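PDB 2NTP: pectinesterase A from Erwinia chrysanthemi, which hydrolyses the methyl esters of pectin, releasing methanol and leaving polygalacturonate, the first step in the maceration and soft-rotting of plant tissue. Local coordinates for residues D23-A28 with F35-K40; W83-S88 with T155-G160; G201-Y206 with G278-S283; V266-S271 with R318-A323. All blocks are in the same frame, centred on the assembly; numbering follows the deposited sequence.

Contact 1 (D23-A28 with F35-K40)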
# COMPACT_ATOMS: atom_id res chain seq x y z
N ASP A 23 -14.29 -17.38 -8.06
CA ASP A 23 -14.74 -18.77 -8.18
C ASP A 23 -13.60 -19.77 -7.97
O ASP A 23 -13.79 -20.78 -7.29
CB ASP A 23 -15.42 -19.01 -9.54
CG ASP A 23 -16.78 -18.33 -9.64
OD1 ASP A 23 -17.35 -17.92 -8.60
OD2 ASP A 23 -17.29 -18.20 -10.77
N ALA A 24 -12.44 -19.48 -8.55
CA ALA A 24 -11.25 -20.33 -8.39
C ALA A 24 -10.80 -20.41 -6.93
O ALA A 24 -10.48 -21.49 -6.42
CB ALA A 24 -10.11 -19.85 -9.28
N ILE A 25 -10.79 -19.26 -6.25
CA ILE A 25 -10.43 -19.19 -4.83
C ILE A 25 -11.43 -19.96 -3.96
O ILE A 25 -11.03 -20.71 -3.06
CB ILE A 25 -10.33 -17.74 -4.33
CG1 ILE A 25 -9.17 -17.02 -5.04
CG2 ILE A 25 -10.13 -17.70 -2.82
CD1 ILE A 25 -9.14 -15.52 -4.83
N ALA A 26 -12.72 -19.77 -4.23
CA ALA A 26 -13.77 -20.47 -3.51
C ALA A 26 -13.70 -21.99 -3.69
O ALA A 26 -14.02 -22.74 -2.76
CB ALA A 26 -15.13 -19.94 -3.93
N SER A 27 -13.25 -22.43 -4.87
CA SER A 27 -13.13 -23.85 -5.21
C SER A 27 -12.15 -24.63 -4.32
O SER A 27 -12.22 -25.86 -4.25
CB SER A 27 -12.72 -24.01 -6.67
OG SER A 27 -11.31 -23.91 -6.83
N ALA A 28 -11.24 -23.91 -3.65
CA ALA A 28 -10.20 -24.52 -2.83
C ALA A 28 -10.78 -25.30 -1.65
O ALA A 28 -11.68 -24.79 -0.97
CB ALA A 28 -9.23 -23.46 -2.32
N PHE A 35 -2.61 -23.90 -2.01
CA PHE A 35 -3.51 -23.85 -3.15
C PHE A 35 -3.03 -22.75 -4.09
O PHE A 35 -2.97 -21.58 -3.70
CB PHE A 35 -4.95 -23.58 -2.70
CG PHE A 35 -5.98 -23.89 -3.75
CD1 PHE A 35 -6.44 -25.20 -3.93
CD2 PHE A 35 -6.50 -22.89 -4.56
CE1 PHE A 35 -7.40 -25.50 -4.89
CE2 PHE A 35 -7.46 -23.18 -5.53
CZ PHE A 35 -7.91 -24.49 -5.70
N VAL A 36 -2.67 -23.14 -5.31
CA VAL A 36 -2.03 -22.25 -6.28
C VAL A 36 -2.91 -22.05 -7.50
O VAL A 36 -3.31 -23.02 -8.16
CB VAL A 36 -0.64 -22.79 -6.70
CG1 VAL A 36 0.13 -21.75 -7.51
CG2 VAL A 36 0.17 -23.23 -5.48
N ILE A 37 -3.20 -20.79 -7.81
CA ILE A 37 -4.08 -20.44 -8.93
C ILE A 37 -3.32 -19.65 -9.99
O ILE A 37 -2.71 -18.62 -9.70
CB ILE A 37 -5.30 -19.63 -8.44
CG1 ILE A 37 -6.07 -20.41 -7.37
CG2 ILE A 37 -6.22 -19.27 -9.62
CD1 ILE A 37 -7.08 -19.58 -6.58
N LEU A 38 -3.35 -20.16 -11.22
CA LEU A 38 -2.79 -19.43 -12.36
C LEU A 38 -3.89 -18.55 -12.93
O LEU A 38 -5.01 -19.01 -13.17
CB LEU A 38 -2.25 -20.38 -13.43
CG LEU A 38 -1.69 -19.76 -14.72
CD1 LEU A 38 -0.42 -18.94 -14.48
CD2 LEU A 38 -1.44 -20.84 -15.78
N ILE A 39 -3.56 -17.28 -13.12
CA ILE A 39 -4.49 -16.33 -13.73
C ILE A 39 -3.94 -15.88 -15.08
O ILE A 39 -2.96 -15.14 -15.15
CB ILE A 39 -4.73 -15.10 -12.80
CG1 ILE A 39 -5.24 -15.56 -11.42
CG2 ILE A 39 -5.72 -14.13 -13.43
CD1 ILE A 39 -5.16 -14.48 -10.33
N LYS A 40 -4.58 -16.33 -16.16
CA LYS A 40 -4.16 -15.94 -17.51
C LYS A 40 -4.46 -14.46 -17.79
O LYS A 40 -5.35 -13.89 -17.14
CB LYS A 40 -4.82 -16.83 -18.57
CG LYS A 40 -4.42 -18.29 -18.51
CD LYS A 40 -3.04 -18.52 -19.12
CE LYS A 40 -2.80 -19.99 -19.45
NZ LYS A 40 -3.60 -20.43 -20.63

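Contact 2 (W83-S88 with T155-G160). With ADA (alpha-D-galactopyranuronic acid), chain C; ADA (alpha-D-galactopyranuronic acid), chain B.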
# COMPACT_ATOMS: atom_id res chain seq x y z
N TRP A 83 -18.58 2.83 2.09
CA TRP A 83 -17.67 1.69 2.20
C TRP A 83 -16.58 1.93 3.25
O TRP A 83 -16.21 1.01 3.99
CB TRP A 83 -17.03 1.38 0.85
CG TRP A 83 -17.91 0.59 -0.07
CD1 TRP A 83 -18.66 1.07 -1.11
CD2 TRP A 83 -18.15 -0.82 -0.03
NE1 TRP A 83 -19.34 0.05 -1.72
CE2 TRP A 83 -19.05 -1.13 -1.08
CE3 TRP A 83 -17.69 -1.86 0.79
CZ2 TRP A 83 -19.50 -2.43 -1.33
CZ3 TRP A 83 -18.14 -3.16 0.54
CH2 TRP A 83 -19.03 -3.43 -0.51
N GLY A 84 -16.08 3.16 3.31
CA GLY A 84 -14.97 3.51 4.18
C GLY A 84 -13.65 3.08 3.58
O GLY A 84 -13.62 2.37 2.57
N THR A 85 -12.55 3.48 4.22
CA THR A 85 -11.20 3.23 3.68
C THR A 85 -10.86 1.73 3.59
O THR A 85 -10.55 1.23 2.50
CB THR A 85 -10.13 4.02 4.45
OG1 THR A 85 -10.41 5.42 4.34
CG2 THR A 85 -8.74 3.76 3.87
N ALA A 86 -10.93 1.03 4.72
CA ALA A 86 -10.75 -0.42 4.72
C ALA A 86 -11.69 -1.08 3.70
O ALA A 86 -11.25 -1.89 2.86
CB ALA A 86 -10.96 -1.00 6.12
N GLY A 87 -12.97 -0.70 3.74
CA GLY A 87 -14.00 -1.27 2.87
C GLY A 87 -13.84 -1.02 1.38
O GLY A 87 -14.48 -1.70 0.58
N SER A 88 -12.99 -0.07 1.01
CA SER A 88 -12.81 0.31 -0.39
C SER A 88 -11.86 -0.60 -1.16
O SER A 88 -11.74 -0.49 -2.39
CB SER A 88 -12.28 1.75 -0.48
OG SER A 88 -10.90 1.81 -0.16
N THR A 155 -3.30 3.87 -1.76
CA THR A 155 -3.16 2.68 -2.61
C THR A 155 -2.92 1.37 -1.84
O THR A 155 -3.60 0.38 -2.08
CB THR A 155 -2.03 2.89 -3.64
OG1 THR A 155 -2.30 4.09 -4.38
CG2 THR A 155 -1.93 1.69 -4.60
N LEU A 156 -1.94 1.39 -0.93
CA LEU A 156 -1.54 0.19 -0.18
C LEU A 156 -1.70 0.38 1.32
O LEU A 156 -1.04 1.24 1.92
CB LEU A 156 -0.09 -0.19 -0.50
CG LEU A 156 0.48 -1.36 0.30
CD1 LEU A 156 -0.36 -2.64 0.11
CD2 LEU A 156 1.94 -1.61 -0.07
N TYR A 157 -2.57 -0.44 1.91
CA TYR A 157 -2.90 -0.39 3.33
C TYR A 157 -2.28 -1.64 3.96
O TYR A 157 -2.77 -2.74 3.75
CB TYR A 157 -4.43 -0.42 3.49
CG TYR A 157 -5.00 -0.08 4.86
CD1 TYR A 157 -4.19 0.05 6.00
CD2 TYR A 157 -6.38 0.11 5.03
CE1 TYR A 157 -4.74 0.36 7.25
CE2 TYR A 157 -6.94 0.41 6.27
CZ TYR A 157 -6.11 0.54 7.37
OH TYR A 157 -6.67 0.84 8.60
N VAL A 158 -1.18 -1.46 4.69
CA VAL A 158 -0.50 -2.57 5.34
C VAL A 158 -0.68 -2.52 6.86
O VAL A 158 -0.10 -1.68 7.53
CB VAL A 158 1.01 -2.66 4.94
CG1 VAL A 158 1.17 -3.31 3.57
CG2 VAL A 158 1.66 -1.28 4.96
N SER A 159 -1.51 -3.43 7.38
CA SER A 159 -1.77 -3.52 8.82
C SER A 159 -1.31 -4.87 9.37
O SER A 159 -0.90 -5.74 8.61
CB SER A 159 -3.26 -3.30 9.08
OG SER A 159 -3.54 -3.17 10.47
N GLY A 160 -1.35 -5.02 10.69
CA GLY A 160 -1.05 -6.29 11.34
C GLY A 160 0.39 -6.77 11.27
O GLY A 160 1.29 -6.13 11.81
C1 ADA C . -10.08 5.73 10.14
C2 ADA C . -9.45 4.79 11.17
C3 ADA C . -8.87 3.55 10.49
C4 ADA C . -9.91 2.88 9.58
C5 ADA C . -10.47 3.91 8.61
C6 ADA C . -11.54 3.32 7.72
O2 ADA C . -8.41 5.50 11.85
O3 ADA C . -8.36 2.63 11.47
O4 ADA C . -10.99 2.35 10.36
O5 ADA C . -11.03 5.02 9.34
O6B ADA C . -11.35 2.20 7.20
O6A ADA C . -12.58 3.98 7.55
C1 ADA B . -6.87 8.06 7.22
C2 ADA B . -7.84 7.00 6.68
C3 ADA B . -9.27 7.37 7.08
C4 ADA B . -9.37 7.55 8.59
C5 ADA B . -8.36 8.61 9.05
C6 ADA B . -8.40 8.76 10.55
O2 ADA B . -7.76 6.92 5.25
O3 ADA B . -10.19 6.38 6.61
O4 ADA B . -9.09 6.32 9.27
O5 ADA B . -7.03 8.25 8.63
O6B ADA B . -7.35 8.56 11.20
O6A ADA B . -9.49 9.08 11.07

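Contact 3 (G201-Y206 with G278-S283). With ADA (alpha-D-galactopyranuronic acid), chain D.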
# COMPACT_ATOMS: atom_id res chain seq x y z
N GLY A 201 3.10 25.19 -5.79
CA GLY A 201 3.60 25.56 -4.47
C GLY A 201 3.00 24.80 -3.30
O GLY A 201 3.50 24.91 -2.17
N ASN A 202 1.94 24.05 -3.55
CA ASN A 202 1.33 23.20 -2.52
C ASN A 202 1.78 21.74 -2.68
O ASN A 202 2.31 21.36 -3.72
CB ASN A 202 -0.20 23.30 -2.55
CG ASN A 202 -0.71 24.65 -2.06
OD1 ASN A 202 0.01 25.40 -1.39
ND2 ASN A 202 -1.96 24.96 -2.37
N VAL A 203 1.56 20.94 -1.64
CA VAL A 203 2.02 19.55 -1.63
C VAL A 203 1.09 18.64 -2.44
O VAL A 203 -0.13 18.68 -2.27
CB VAL A 203 2.18 19.02 -0.18
CG1 VAL A 203 2.55 17.53 -0.16
CG2 VAL A 203 3.23 19.83 0.57
N SER A 204 1.68 17.83 -3.32
CA SER A 204 0.94 16.86 -4.13
C SER A 204 0.66 15.54 -3.40
O SER A 204 -0.36 14.91 -3.64
CB SER A 204 1.65 16.59 -5.46
OG SER A 204 1.39 17.61 -6.40
N GLY A 205 1.57 15.12 -2.53
CA GLY A 205 1.33 13.89 -1.77
C GLY A 205 2.44 13.46 -0.84
O GLY A 205 3.38 14.21 -0.59
N TYR A 206 2.29 12.24 -0.32
CA TYR A 206 3.22 11.66 0.66
C TYR A 206 3.32 10.17 0.35
O TYR A 206 2.30 9.49 0.22
CB TYR A 206 2.72 11.86 2.10
CG TYR A 206 2.14 13.24 2.34
CD1 TYR A 206 0.79 13.50 2.09
CD2 TYR A 206 2.94 14.30 2.78
CE1 TYR A 206 0.25 14.76 2.27
CE2 TYR A 206 2.41 15.58 2.97
CZ TYR A 206 1.05 15.79 2.72
OH TYR A 206 0.49 17.03 2.89
N GLY A 278 11.41 16.00 1.48
CA GLY A 278 11.73 15.53 2.83
C GLY A 278 10.51 14.96 3.53
O GLY A 278 9.63 14.39 2.88
N TRP A 279 10.46 15.10 4.85
CA TRP A 279 9.36 14.57 5.65
C TRP A 279 8.33 15.66 5.95
O TRP A 279 8.57 16.84 5.69
CB TRP A 279 9.90 13.99 6.96
CG TRP A 279 10.96 12.93 6.78
CD1 TRP A 279 12.32 13.10 6.89
CD2 TRP A 279 10.76 11.55 6.48
NE1 TRP A 279 12.97 11.91 6.67
CE2 TRP A 279 12.04 10.94 6.41
CE3 TRP A 279 9.62 10.76 6.26
CZ2 TRP A 279 12.21 9.58 6.13
CZ3 TRP A 279 9.79 9.40 5.98
CH2 TRP A 279 11.08 8.82 5.92
N ASP A 280 7.18 15.28 6.51
CA ASP A 280 6.15 16.26 6.84
C ASP A 280 5.38 15.89 8.11
O ASP A 280 5.52 14.78 8.63
CB ASP A 280 5.18 16.46 5.67
CG ASP A 280 4.74 17.92 5.50
OD1 ASP A 280 4.59 18.64 6.51
OD2 ASP A 280 4.54 18.34 4.34
N LYS A 281 4.57 16.84 8.58
CA LYS A 281 3.68 16.64 9.72
C LYS A 281 2.29 16.19 9.25
O LYS A 281 1.98 16.22 8.06
CB LYS A 281 3.56 17.93 10.54
CG LYS A 281 3.00 19.13 9.78
CD LYS A 281 3.06 20.41 10.60
CE LYS A 281 2.38 21.55 9.86
NZ LYS A 281 2.71 22.88 10.45
N MET A 282 1.47 15.76 10.20
CA MET A 282 0.10 15.35 9.92
C MET A 282 -0.78 15.65 11.12
O MET A 282 -0.33 15.56 12.26
CB MET A 282 0.05 13.85 9.60
CG MET A 282 -1.28 13.38 9.03
SD MET A 282 -1.25 11.63 8.62
CE MET A 282 -2.88 11.42 7.92
N SER A 283 -2.03 16.02 10.84
CA SER A 283 -2.97 16.40 11.90
C SER A 283 -4.01 15.32 12.17
O SER A 283 -4.36 14.53 11.29
CB SER A 283 -3.66 17.72 11.55
OG SER A 283 -4.65 17.52 10.55
C1 ADA D . -5.02 20.29 2.88
C2 ADA D . -4.01 19.34 3.54
C3 ADA D . -3.16 18.63 2.49
C4 ADA D . -4.06 17.92 1.47
C5 ADA D . -5.09 18.89 0.87
C6 ADA D . -6.05 18.15 -0.02
O1 ADA D . -4.34 21.40 2.27
O2 ADA D . -3.17 20.05 4.46
O3 ADA D . -2.28 17.68 3.11
O4 ADA D . -4.70 16.79 2.09
O5 ADA D . -5.81 19.59 1.90
O6B ADA D . -7.12 17.72 0.47
O6A ADA D . -5.74 17.98 -1.22
O HOH W 1 1.84 18.94 4.10

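Contact 4 (V266-S271 with R318-A323)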
# COMPACT_ATOMS: atom_id res chain seq x y z
N VAL A 266 11.66 3.86 7.05
CA VAL A 266 13.11 3.90 6.83
C VAL A 266 13.41 3.58 5.37
O VAL A 266 12.94 2.57 4.84
CB VAL A 266 13.86 2.92 7.76
CG1 VAL A 266 15.36 3.03 7.53
CG2 VAL A 266 13.53 3.22 9.23
N PHE A 267 14.18 4.47 4.74
CA PHE A 267 14.67 4.27 3.37
C PHE A 267 16.14 3.91 3.43
O PHE A 267 16.93 4.63 4.03
CB PHE A 267 14.50 5.53 2.53
CG PHE A 267 13.08 5.87 2.19
CD1 PHE A 267 12.32 6.68 3.04
CD2 PHE A 267 12.49 5.38 1.02
CE1 PHE A 267 11.00 6.99 2.73
CE2 PHE A 267 11.17 5.69 0.71
CZ PHE A 267 10.42 6.50 1.56
N LEU A 268 16.51 2.80 2.78
CA LEU A 268 17.92 2.42 2.67
C LEU A 268 18.32 2.19 1.22
O LEU A 268 17.61 1.49 0.48
CB LEU A 268 18.24 1.18 3.50
CG LEU A 268 17.90 1.22 4.99
CD1 LEU A 268 16.60 0.45 5.23
CD2 LEU A 268 19.03 0.62 5.81
N ASN A 269 19.44 2.78 0.81
CA ASN A 269 20.00 2.58 -0.53
C ASN A 269 18.96 2.78 -1.64
O ASN A 269 18.86 1.97 -2.58
CB ASN A 269 20.66 1.19 -0.63
CG ASN A 269 21.76 0.99 0.39
OD1 ASN A 269 21.66 0.14 1.28
ND2 ASN A 269 22.83 1.78 0.28
N THR A 270 18.21 3.87 -1.54
CA THR A 270 17.08 4.12 -2.43
C THR A 270 17.28 5.42 -3.22
O THR A 270 17.69 6.43 -2.66
CB THR A 270 15.75 4.11 -1.63
OG1 THR A 270 15.46 2.76 -1.26
CG2 THR A 270 14.59 4.66 -2.45
N SER A 271 17.01 5.37 -4.52
CA SER A 271 17.11 6.56 -5.36
C SER A 271 15.86 7.42 -5.20
O SER A 271 14.76 6.91 -4.99
CB SER A 271 17.33 6.21 -6.83
OG SER A 271 16.22 5.56 -7.39
N ARG A 318 17.06 12.89 9.13
CA ARG A 318 17.97 12.10 9.95
C ARG A 318 18.52 10.89 9.19
O ARG A 318 17.81 10.26 8.40
CB ARG A 318 17.31 11.66 11.25
CG ARG A 318 16.93 12.81 12.18
CD ARG A 318 15.42 12.88 12.38
NE ARG A 318 14.99 11.96 13.42
CZ ARG A 318 13.75 11.55 13.64
NH1 ARG A 318 12.74 11.95 12.87
NH2 ARG A 318 13.51 10.70 14.63
N GLN A 319 19.78 10.59 9.46
CA GLN A 319 20.50 9.54 8.77
C GLN A 319 20.90 8.44 9.73
O GLN A 319 21.30 8.71 10.87
CB GLN A 319 21.74 10.10 8.08
CG GLN A 319 21.48 11.28 7.15
CD GLN A 319 20.71 10.89 5.89
OE1 GLN A 319 21.02 9.89 5.25
NE2 GLN A 319 19.71 11.69 5.54
N LEU A 320 20.81 7.20 9.28
CA LEU A 320 21.30 6.06 10.05
C LEU A 320 22.81 5.95 9.93
O LEU A 320 23.39 6.28 8.89
CB LEU A 320 20.67 4.75 9.55
CG LEU A 320 19.15 4.56 9.60
CD1 LEU A 320 18.80 3.18 9.07
CD2 LEU A 320 18.60 4.74 11.02
N THR A 321 23.45 5.49 11.00
CA THR A 321 24.85 5.08 10.95
C THR A 321 24.93 3.72 10.25
O THR A 321 23.91 3.04 10.07
CB THR A 321 25.46 4.95 12.36
OG1 THR A 321 24.78 3.92 13.08
CG2 THR A 321 25.35 6.27 13.13
N ASP A 322 26.14 3.31 9.86
CA ASP A 322 26.36 1.97 9.29
C ASP A 322 25.84 0.87 10.22
O ASP A 322 25.16 -0.06 9.78
CB ASP A 322 27.84 1.74 8.99
CG ASP A 322 28.38 2.64 7.89
OD1 ASP A 322 27.59 3.11 7.04
OD2 ASP A 322 29.61 2.87 7.86
N ALA A 323 26.17 0.99 11.51
CA ALA A 323 25.72 0.04 12.53
C ALA A 323 24.19 -0.03 12.62
O ALA A 323 23.62 -1.12 12.73
CB ALA A 323 26.32 0.39 13.89

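Contact 1 (D23-A28 with F35-K40)
Ala28 sets its methyl squarely over the ring of Phe35 where the helix 21-26 meets the strand 35-39, the second half of a beta-alpha-beta unit begun by the strand 6-8 at one end of the parallel beta-helix. The CH-pi contact is almost ideally centred: CB of Ala28 stands 3.4 Å from the centroid of the Phe35 ring and 5° off its normal. Phe35 presents this face because its CG lies anti to the backbone N (chi1 -164°), which carries the ring towards the chain that leaves the helix. Further along, Ile37 packs both branches on the helix: its CG2 lies 3.9 Å from CB of Ala24, and its CD1 reaches past Ala24 to CG1 of Ile25 at 3.6 Å, the two isoleucine side chains crossing at about a right angle. The same CD1 lies in the plane of the Phe35 ring, at its edge, and so joins both halves of the apolar patch. Leu55 of the neighbouring strand 55-59 continues this packing. Ser27 bends back on the preceding turn, its OG giving a 2.6 Å hydrogen bond to O of Ala24 while lying 3.6 Å from CZ of Phe35.

Contact 2 (W83-S88 with T155-G160)
The substrate-binding cleft of the esterase is lined here from two directions, by Thr85 and Ala86 on the short helical turn 84-87 and by Tyr157 on the strand 156-158. Direct packing between them is light. CA of Ala86 approaches the edge of the Tyr157 ring near its plane, 4.2 Å from CE2, and CB of Ala86 lies at a similar distance from the same atom; CG2 of Thr85 comes near the ring only obliquely. With its CG anti to the backbone N (chi1 -167°), Tyr157 extends from the strand towards the turn, and the ring also stacks with Phe178 and with Tyr134. The bound sugar supplies the stronger interactions. Ala86 N gives a nearly straight hydrogen bond of 2.8 Å, 174° at the hydrogen, to carboxylate oxygen O6B of the galacturonate of chain C, while Thr85 N makes a weak one of 3.4 Å to O6A of that group. The turn itself is secured by Ser88, whose OG donates in the carbonyl plane to a lone pair of Thr85 O at 2.7 Å, an oxygen that also accepts from Ser88 N. Two successive backbone N-H groups face the two oxygens of one carboxylate, one bond strong and one weak, consistent with acceptance of a demethylated sugar here without a basic side chain from either segment.

Contact 3 (G201-Y206 with G278-S283)
Tyr206 and Asp280 meet beside the sugar-binding groove of the parallel beta-helix, one at the start of the strand 205-210 and the other in the loop that follows the strand 276-278. Tyr206 has its CG anti to the carbonyl carbon (chi1 -42°), and this directs the ring so that its hydroxyl reaches the bound sugar. OH of Tyr206 is hydrogen-bonded to O3 of the galacturonate of chain D at 2.9 Å, and either group could be the donor. The carboxylate of Asp280 approaches another part of the rim: its OD2 lies in the ring plane at the edge, 3.7 Å from CE2 of Tyr206, with the carboxylate turned 71° from the ring. The first torsion of Asp280, -142°, departs from the usual staggered values, and the two oxygens are engaged separately. OD1 takes the backbone N of Lys281 at 2.7 Å through its anti lone pair, which fixes the rotation of the group, while OD2 accepts from OH of Tyr277. CG2 of Val203 is a looser neighbour of OD2, 4.3 Å away. Arg243 and the nucleophile Asp175 also flank Tyr206, which places this substrate-binding residue beside the catalytic centre. A water bridges the two side chains, 2.6 Å from OH of Tyr206 and donating to OD2 of Asp280 at 2.8 Å.

Contact 4 (V266-S271 with R318-A323)
The strand 264-268 and the extended chain leading to the helix 322-325 run past each other without a backbone hydrogen bond between them, their closest approach of CA atoms being 8.9 Å, from Leu268 to Leu320. Side chains span the gap, and one methyl does the work: CD1 of Leu320 meets CG1 of Val266 at 3.8 Å and CD2 of Leu268 at 4.2 Å, touching two residues that alternate along the strand. Leu320 crosses each of these side chains at about a right angle. Val266 offers the branch that lies anti to its backbone N (chi1 -178°). The end of Leu268 swings closer to Leu320 than its CB direction suggests, with a second torsion of 101° that lies off the staggered positions. Phe302 of the neighbouring strand 300-304 and Tyr328 also touch Leu320, so that its buried side chain has aromatic as well as aliphatic neighbours. Beyond the strand, Thr270 turns its OG1 back to O of Leu268, a 3.0 Å hydrogen bond whose donor sits well above the carbonyl plane. Thr321, directly after Leu320, is the N-cap of the helix that follows. Such packing of a C-terminal segment across the outside of a parallel sheet is part of the right-handed beta-helix of the pectinesterases, where the chain returns along the coils after the last strand.

In the fold
Contacts 1 and 4 both reach the ten-stranded parallel sheet, but with centres about 40 Å apart on opposite sides of the chain's centre. Each is mainly apolar across its segments: a helix packs on a strand in the partly buried contact 1, an extended C-terminal chain in the buried contact 4. Contact 1 buries the largest area, and the other three are all small. Contacts 2 and 3 belong instead to the substrate cleft, where sugars or water carry the polar bonds; contact 2 is the more buried and lies nearer the centre of the chain. Contacts 3 and 4 alternate along the sequence and touch through residues that lead away from both contacts, CH2 of Trp279 lying 3.7 Å from CE1 of Phe267.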